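Local coordinates for putative succinylglutamate desuccinylase / aspartoacylase (Shewanella amazonensis, PDB 3FMC) that probably acts as a zinc-dependent hydrolase of the succinylglutamate desuccinylase/aspartoacylase family, at the interface of chains A and B. Sequence-based numbering; all coordinates share one arbitrary frame. Chains: chain A/B, Putative succinylglutamate desuccinylase / aspartoacylase.

Contact 1: the interface of chains A and B. Residues chain A 323-324; chain B 25, 50, 53-54, 57, 73-74.
A:Leu323 plugs into a largely apolar socket on chain B, and its backbone carbonyl is held there by the phenol of B:Tyr25. In this patch a hydrogen bond runs from B:Tyr25 OH to A:Leu323 O, 2.6 Å long. The hydroxyl lies in the carbonyl plane, with a C=O...donor angle of 146°. A chi1 of -65° puts CG of B:Tyr25 anti to the carbonyl carbon, and the ring extends from there toward chain A. One face of this ring, near its rim, is met by the terminal CE of selenomethionine B:Met57, 4.2 Å above the plane, while B:Pro73 CG touches its edge in plane; both come from the ring's own chain and probably help to limit its rotation. A phenylalanine in place of B:Tyr25 would probably keep much of this ring packing but leave the A:Leu323 carbonyl without its phenolic donor.

The apolar contacts divide by branch of A:Leu323. CD1 points to the helix side, near B:Met57 CE and the main chain of B:Tyr54, whose CA is 3.8 Å away. CD2 turns toward B:Asn50 and lies 3.7 Å from its CB; the backbone carbonyl oxygen of B:Asn50 adds a polar group to this wall, near CG and both methyls. On the other flank A:Leu323 CB rests 3.7 Å from B:Pro73 CB, and B:Leu74 CD1 also reaches this CB. The same methyl of B:Leu74 extends the patch to A:Asp324 CB, at 4.0 Å.

Behind the socket, B:Leu74 N donates to the side-chain amide oxygen B:Asn50 OD1 at 2.9 Å, tilted 17° from the carbonyl plane. This second-shell bond ties the loop wall to the helix wall.

The knob belongs to the 3-10 helix 323-325 of chain A; the socket is assembled from strand 19-27, helix 48-60 and the loop holding B:Pro73 and B:Leu74, which follows strand 69-72.

Contact 2: the interface of chains A and B. Residues chain A 25, 50, 53-54, 57, 73; chain B 323, 326.
The 3-10 helix 323-325 of chain B and the loop residue just after it press on helix 48-60, strand 19-27 and the loop residue A:Pro73 of chain A. B:Tyr326 packs against the helix, its side chain running past that of A:Met57 in the opposite direction. The CE methyl of selenomethionine A:Met57 sits over the centre of the B:Tyr326 ring, 3.5 Å from the centroid, a CH-pi contact. The bend of the A:Met57 chain at chi3 (-62°) folds that methyl back onto the ring face. A:Tyr54 meets the same ring differently: its CD1 comes to the edge in plane, 3.7 Å from B:Tyr326 CE1, the two side chains crossing at about a right angle. Face and edge contacts together should fix the tilt of the B:Tyr326 ring.

The phenol A:Tyr25 OH donates to B:Leu323 O at 2.5 Å, in the carbonyl plane with a C=O...donor angle of 153°. Its ring carbon CZ also packs 3.6 Å from B:Tyr326 CB, which joins the polar and aromatic parts.

B:Leu323 packs against A:Pro73, A:Met57 and A:Asn50. Its CB lies 3.8 Å from A:Pro73 CG, while CD1 meets A:Met57 CE and CD2 faces A:Asn50 CB. The patch hides 215 Å² in all, and by combining a leucine packed on the partner, a tyrosine ring met at face and edge, and a hydrogen bond it probably helps hold the two subunits in register, if this pairing is the biological one.

Contact 1: the interface of chains A and B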
ATOM      1  N   LEU A 323      10.868  -1.356 -23.958  1.00 12.86           N
ATOM      2  CA  LEU A 323      12.262  -0.940 -24.071  1.00 14.18           C
ATOM      3  C   LEU A 323      13.234  -2.075 -23.892  1.00 15.09           C
ATOM      4  O   LEU A 323      14.374  -1.966 -24.372  1.00 17.75           O
ATOM      5  CB  LEU A 323      12.617   0.217 -23.135  1.00 12.78           C
ATOM      6  CG  LEU A 323      12.453   1.660 -23.729  1.00 12.04           C
ATOM      7  CD1 LEU A 323      13.535   1.999 -24.862  1.00 13.27           C
ATOM      8  CD2 LEU A 323      10.990   1.926 -24.228  1.00 12.39           C
ATOM      9  N   ASP A 324      12.804  -3.136 -23.185  1.00 12.45           N
ATOM     10  CA  ASP A 324      13.639  -4.325 -22.993  1.00 14.32           C
ATOM     11  C   ASP A 324      13.807  -5.128 -24.283  1.00 14.46           C
ATOM     12  O   ASP A 324      14.608  -6.035 -24.325  1.00 18.19           O
ATOM     13  CB  ASP A 324      13.050  -5.215 -21.882  1.00 18.07           C
ATOM     14  CG  ASP A 324      11.586  -5.557 -22.100  1.00 13.04           C
ATOM     15  OD1 ASP A 324      10.713  -4.631 -22.215  1.00 13.59           O
ATOM     16  OD2 ASP A 324      11.277  -6.781 -22.095  1.00 13.89           O
TER
ATOM     17  N   TYR B  25      21.958  -0.274 -23.267  1.00 15.83           N
ATOM     18  CA  TYR B  25      22.157  -0.163 -24.697  1.00 15.26           C
ATOM     19  C   TYR B  25      23.335   0.771 -24.944  1.00 17.73           C
ATOM     20  O   TYR B  25      23.477   1.790 -24.273  1.00 18.60           O
ATOM     21  CB  TYR B  25      20.918   0.380 -25.377  1.00 16.41           C
ATOM     22  CG  TYR B  25      19.731  -0.563 -25.281  1.00 19.10           C
ATOM     23  CD1 TYR B  25      19.627  -1.646 -26.123  1.00 18.11           C
ATOM     24  CD2 TYR B  25      18.715  -0.348 -24.353  1.00 18.38           C
ATOM     25  CE1 TYR B  25      18.581  -2.494 -26.049  1.00 16.61           C
ATOM     26  CE2 TYR B  25      17.638  -1.211 -24.276  1.00 17.24           C
ATOM     27  CZ  TYR B  25      17.583  -2.294 -25.102  1.00 16.16           C
ATOM     28  OH  TYR B  25      16.531  -3.177 -25.050  1.00 15.43           O
ATOM     29  N   ASN B  50      11.327   6.272 -20.682  1.00 14.33           N
ATOM     30  CA  ASN B  50      11.548   5.117 -21.563  1.00 15.03           C
ATOM     31  C   ASN B  50      11.206   5.491 -23.016  1.00 11.05           C
ATOM     32  O   ASN B  50      11.915   5.085 -23.977  1.00 14.40           O
ATOM     33  CB  ASN B  50      10.698   3.917 -21.125  1.00 12.73           C
ATOM     34  CG  ASN B  50      11.074   3.441 -19.722  1.00 15.93           C
ATOM     35  OD1 ASN B  50      12.234   3.216 -19.461  1.00 12.72           O
ATOM     36  ND2 ASN B  50      10.109   3.388 -18.811  1.00 12.52           N
ATOM     37  N   ILE B  53      14.005   7.621 -24.332  1.00 12.99           N
ATOM     38  CA  ILE B  53      15.149   6.795 -24.697  1.00 13.25           C
ATOM     39  C   ILE B  53      14.858   6.069 -26.018  1.00 12.77           C
ATOM     40  O   ILE B  53      15.710   6.024 -26.940  1.00 14.76           O
ATOM     41  CB  ILE B  53      15.559   5.837 -23.547  1.00 11.20           C
ATOM     42  CG1 ILE B  53      16.241   6.645 -22.417  1.00 10.26           C
ATOM     43  CG2 ILE B  53      16.472   4.718 -24.026  1.00 11.30           C
ATOM     44  CD1 ILE B  53      16.727   5.804 -21.196  1.00 12.19           C
ATOM     45  N   TYR B  54      13.650   5.553 -26.141  1.00 13.59           N
ATOM     46  CA  TYR B  54      13.240   4.875 -27.359  1.00 13.36           C
ATOM     47  C   TYR B  54      13.420   5.816 -28.579  1.00 16.98           C
ATOM     48  O   TYR B  54      14.064   5.470 -29.559  1.00 13.78           O
ATOM     49  CB  TYR B  54      11.778   4.465 -27.243  1.00 13.62           C
ATOM     50  CG  TYR B  54      11.204   3.912 -28.522  1.00 13.78           C
ATOM     51  CD1 TYR B  54      11.530   2.614 -28.944  1.00 16.94           C
ATOM     52  CD2 TYR B  54      10.352   4.671 -29.315  1.00 22.19           C
ATOM     53  CE1 TYR B  54      11.038   2.107 -30.104  1.00 18.78           C
ATOM     54  CE2 TYR B  54       9.857   4.162 -30.484  1.00 22.67           C
ATOM     55  CZ  TYR B  54      10.209   2.880 -30.879  1.00 22.29           C
ATOM     56  OH  TYR B  54       9.687   2.356 -32.027  1.00 26.70           O
HETATM   57  N   MSE B  57      17.080   6.684 -29.328  1.00 15.96           N
HETATM   58  CA  MSE B  57      17.799   5.621 -30.001  1.00 15.36           C
HETATM   59  C   MSE B  57      17.391   5.508 -31.480  1.00 15.67           C
HETATM   60  O   MSE B  57      18.250   5.274 -32.341  1.00 18.12           O
HETATM   61  CB  MSE B  57      17.616   4.294 -29.266  1.00 17.45           C
HETATM   62  CG  MSE B  57      18.312   4.315 -27.950  1.00 12.03           C
HETATM   63 SE   MSE B  57      18.321   2.572 -27.017  0.75 16.89          SE
HETATM   64  CE  MSE B  57      16.493   2.137 -26.995  1.00 19.60           C
ATOM     65  N   PRO B  73      17.154   2.385 -20.028  1.00 14.45           N
ATOM     66  CA  PRO B  73      15.715   2.534 -19.767  1.00 13.18           C
ATOM     67  C   PRO B  73      15.366   1.498 -18.675  1.00 13.13           C
ATOM     68  O   PRO B  73      16.171   0.598 -18.373  1.00 13.57           O
ATOM     69  CB  PRO B  73      15.064   2.160 -21.091  1.00 11.03           C
ATOM     70  CG  PRO B  73      16.044   1.153 -21.687  1.00 12.96           C
ATOM     71  CD  PRO B  73      17.424   1.600 -21.254  1.00 15.25           C
ATOM     72  N   LEU B  74      14.202   1.643 -18.057  1.00 10.50           N
ATOM     73  CA  LEU B  74      13.725   0.648 -17.103  1.00 11.22           C
ATOM     74  C   LEU B  74      14.747   0.394 -16.021  1.00 12.53           C
ATOM     75  O   LEU B  74      15.040  -0.762 -15.644  1.00 13.74           O
ATOM     76  CB  LEU B  74      13.338  -0.641 -17.868  1.00 10.47           C
ATOM     77  CG  LEU B  74      12.317  -0.529 -18.996  1.00 12.02           C
ATOM     78  CD1 LEU B  74      12.320  -1.753 -19.919  1.00 14.53           C
ATOM     79  CD2 LEU B  74      10.887  -0.191 -18.504  1.00 10.59           C
TER

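Contact 2: the interface of chains A and B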
ATOM      1  N   TYR A  25     -27.757  15.612   4.235  1.00 18.44           N
ATOM      2  CA  TYR A  25     -28.443  16.874   3.958  1.00 17.54           C
ATOM      3  C   TYR A  25     -29.829  16.547   3.480  1.00 21.14           C
ATOM      4  O   TYR A  25     -30.002  15.649   2.654  1.00 18.30           O
ATOM      5  CB  TYR A  25     -27.696  17.690   2.925  1.00 14.46           C
ATOM      6  CG  TYR A  25     -26.374  18.170   3.420  1.00 12.03           C
ATOM      7  CD1 TYR A  25     -26.261  19.310   4.237  1.00 16.31           C
ATOM      8  CD2 TYR A  25     -25.209  17.492   3.076  1.00 16.92           C
ATOM      9  CE1 TYR A  25     -25.073  19.730   4.676  1.00 20.35           C
ATOM     10  CE2 TYR A  25     -24.012  17.909   3.508  1.00 19.05           C
ATOM     11  CZ  TYR A  25     -23.919  19.015   4.311  1.00 15.83           C
ATOM     12  OH  TYR A  25     -22.686  19.393   4.738  1.00 13.15           O
ATOM     13  N   ASN A  50     -19.143  14.430  -5.194  1.00 12.00           N
ATOM     14  CA  ASN A  50     -19.328  15.446  -4.157  1.00 13.67           C
ATOM     15  C   ASN A  50     -19.650  16.804  -4.809  1.00 15.53           C
ATOM     16  O   ASN A  50     -20.510  17.539  -4.339  1.00 15.49           O
ATOM     17  CB  ASN A  50     -18.086  15.571  -3.312  1.00 13.21           C
ATOM     18  CG  ASN A  50     -17.802  14.314  -2.526  1.00 16.42           C
ATOM     19  OD1 ASN A  50     -18.690  13.769  -1.831  1.00 14.15           O
ATOM     20  ND2 ASN A  50     -16.584  13.794  -2.689  1.00 13.84           N
ATOM     21  N   ILE A  53     -23.224  16.747  -6.033  1.00 13.49           N
ATOM     22  CA  ILE A  53     -24.126  16.985  -4.880  1.00 13.69           C
ATOM     23  C   ILE A  53     -24.116  18.478  -4.519  1.00 13.15           C
ATOM     24  O   ILE A  53     -25.182  19.046  -4.291  1.00 14.48           O
ATOM     25  CB  ILE A  53     -23.792  16.065  -3.664  1.00 14.94           C
ATOM     26  CG1 ILE A  53     -24.253  14.624  -3.968  1.00 14.74           C
ATOM     27  CG2 ILE A  53     -24.480  16.544  -2.351  1.00 14.22           C
ATOM     28  CD1 ILE A  53     -23.914  13.563  -2.863  1.00 14.84           C
ATOM     29  N   TYR A  54     -22.939  19.090  -4.482  1.00 13.86           N
ATOM     30  CA  TYR A  54     -22.805  20.526  -4.203  1.00 14.98           C
ATOM     31  C   TYR A  54     -23.642  21.348  -5.185  1.00 18.03           C
ATOM     32  O   TYR A  54     -24.482  22.167  -4.794  1.00 16.18           O
ATOM     33  CB  TYR A  54     -21.351  20.958  -4.300  1.00 13.92           C
ATOM     34  CG  TYR A  54     -21.139  22.468  -4.145  1.00 17.36           C
ATOM     35  CD1 TYR A  54     -21.039  23.051  -2.892  1.00 15.54           C
ATOM     36  CD2 TYR A  54     -21.009  23.292  -5.268  1.00 16.38           C
ATOM     37  CE1 TYR A  54     -20.833  24.404  -2.750  1.00 22.12           C
ATOM     38  CE2 TYR A  54     -20.828  24.629  -5.133  1.00 21.40           C
ATOM     39  CZ  TYR A  54     -20.732  25.180  -3.872  1.00 24.28           C
ATOM     40  OH  TYR A  54     -20.522  26.515  -3.744  1.00 28.27           O
HETATM   41  N   MSE A  57     -27.508  20.733  -4.837  1.00 18.98           N
HETATM   42  CA  MSE A  57     -28.074  21.421  -3.695  1.00 18.50           C
HETATM   43  C   MSE A  57     -28.164  22.924  -3.962  1.00 19.27           C
HETATM   44  O   MSE A  57     -29.145  23.538  -3.577  1.00 20.08           O
HETATM   45  CB  MSE A  57     -27.312  21.099  -2.398  1.00 19.31           C
HETATM   46  CG  MSE A  57     -27.457  19.641  -2.025  1.00 16.59           C
HETATM   47 SE   MSE A  57     -26.795  19.302  -0.201  0.75 14.16          SE
HETATM   48  CE  MSE A  57     -24.982  19.792  -0.479  1.00 15.21           C
ATOM     49  N   PRO A  73     -23.044  13.167   0.595  1.00 12.43           N
ATOM     50  CA  PRO A  73     -21.726  13.243  -0.017  1.00 12.56           C
ATOM     51  C   PRO A  73     -20.746  12.635   0.986  1.00 13.53           C
ATOM     52  O   PRO A  73     -21.135  12.316   2.141  1.00 13.86           O
ATOM     53  CB  PRO A  73     -21.492  14.722  -0.141  1.00 12.93           C
ATOM     54  CG  PRO A  73     -22.198  15.296   1.005  1.00 10.68           C
ATOM     55  CD  PRO A  73     -23.412  14.438   1.259  1.00 11.54           C
TER
ATOM     56  N   LEU B 323     -17.746  19.523   1.252  1.00 13.51           N
ATOM     57  CA  LEU B 323     -19.165  19.135   1.363  1.00 14.39           C
ATOM     58  C   LEU B 323     -19.623  18.907   2.804  1.00 15.83           C
ATOM     59  O   LEU B 323     -20.801  18.973   3.103  1.00 16.69           O
ATOM     60  CB  LEU B 323     -19.500  17.885   0.548  1.00 11.16           C
ATOM     61  CG  LEU B 323     -19.927  18.195  -0.895  1.00 15.29           C
ATOM     62  CD1 LEU B 323     -21.342  18.848  -0.874  1.00 13.97           C
ATOM     63  CD2 LEU B 323     -18.908  19.029  -1.675  1.00 12.26           C
ATOM     64  N   TYR B 326     -20.984  22.352   3.966  1.00 17.60           N
ATOM     65  CA  TYR B 326     -21.974  22.966   3.116  1.00 16.78           C
ATOM     66  C   TYR B 326     -22.888  23.848   3.946  1.00 20.24           C
ATOM     67  O   TYR B 326     -23.341  23.430   5.009  1.00 19.75           O
ATOM     68  CB  TYR B 326     -22.844  21.941   2.425  1.00 16.02           C
ATOM     69  CG  TYR B 326     -23.748  22.573   1.413  1.00 18.60           C
ATOM     70  CD1 TYR B 326     -23.257  22.936   0.168  1.00 22.71           C
ATOM     71  CD2 TYR B 326     -25.093  22.839   1.694  1.00 22.97           C
ATOM     72  CE1 TYR B 326     -24.079  23.536  -0.792  1.00 19.46           C
ATOM     73  CE2 TYR B 326     -25.931  23.454   0.731  1.00 21.18           C
ATOM     74  CZ  TYR B 326     -25.399  23.804  -0.495  1.00 17.49           C
ATOM     75  OH  TYR B 326     -26.146  24.395  -1.467  1.00 18.84           O
TER

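Contact 1 and contact 2 are twins under the two-fold of the interface, with the chains exchanged, and their C-alpha centres lie about 47 Å apart. Each pairs Leu323, in the 3-10 helix 323-325 of one chain, with Tyr25, Asn50, Ile53, Tyr54, Met57 and Pro73 of the other, so each of chains A and B gives a leucine knob at one site and a socket at the other. Leu74 extends the account of contact 1, and Tyr326 that of contact 2. Two such widely spaced grips would probably resist rocking of the two chains, if the pairing in the deposited four-copy assembly also forms in solution.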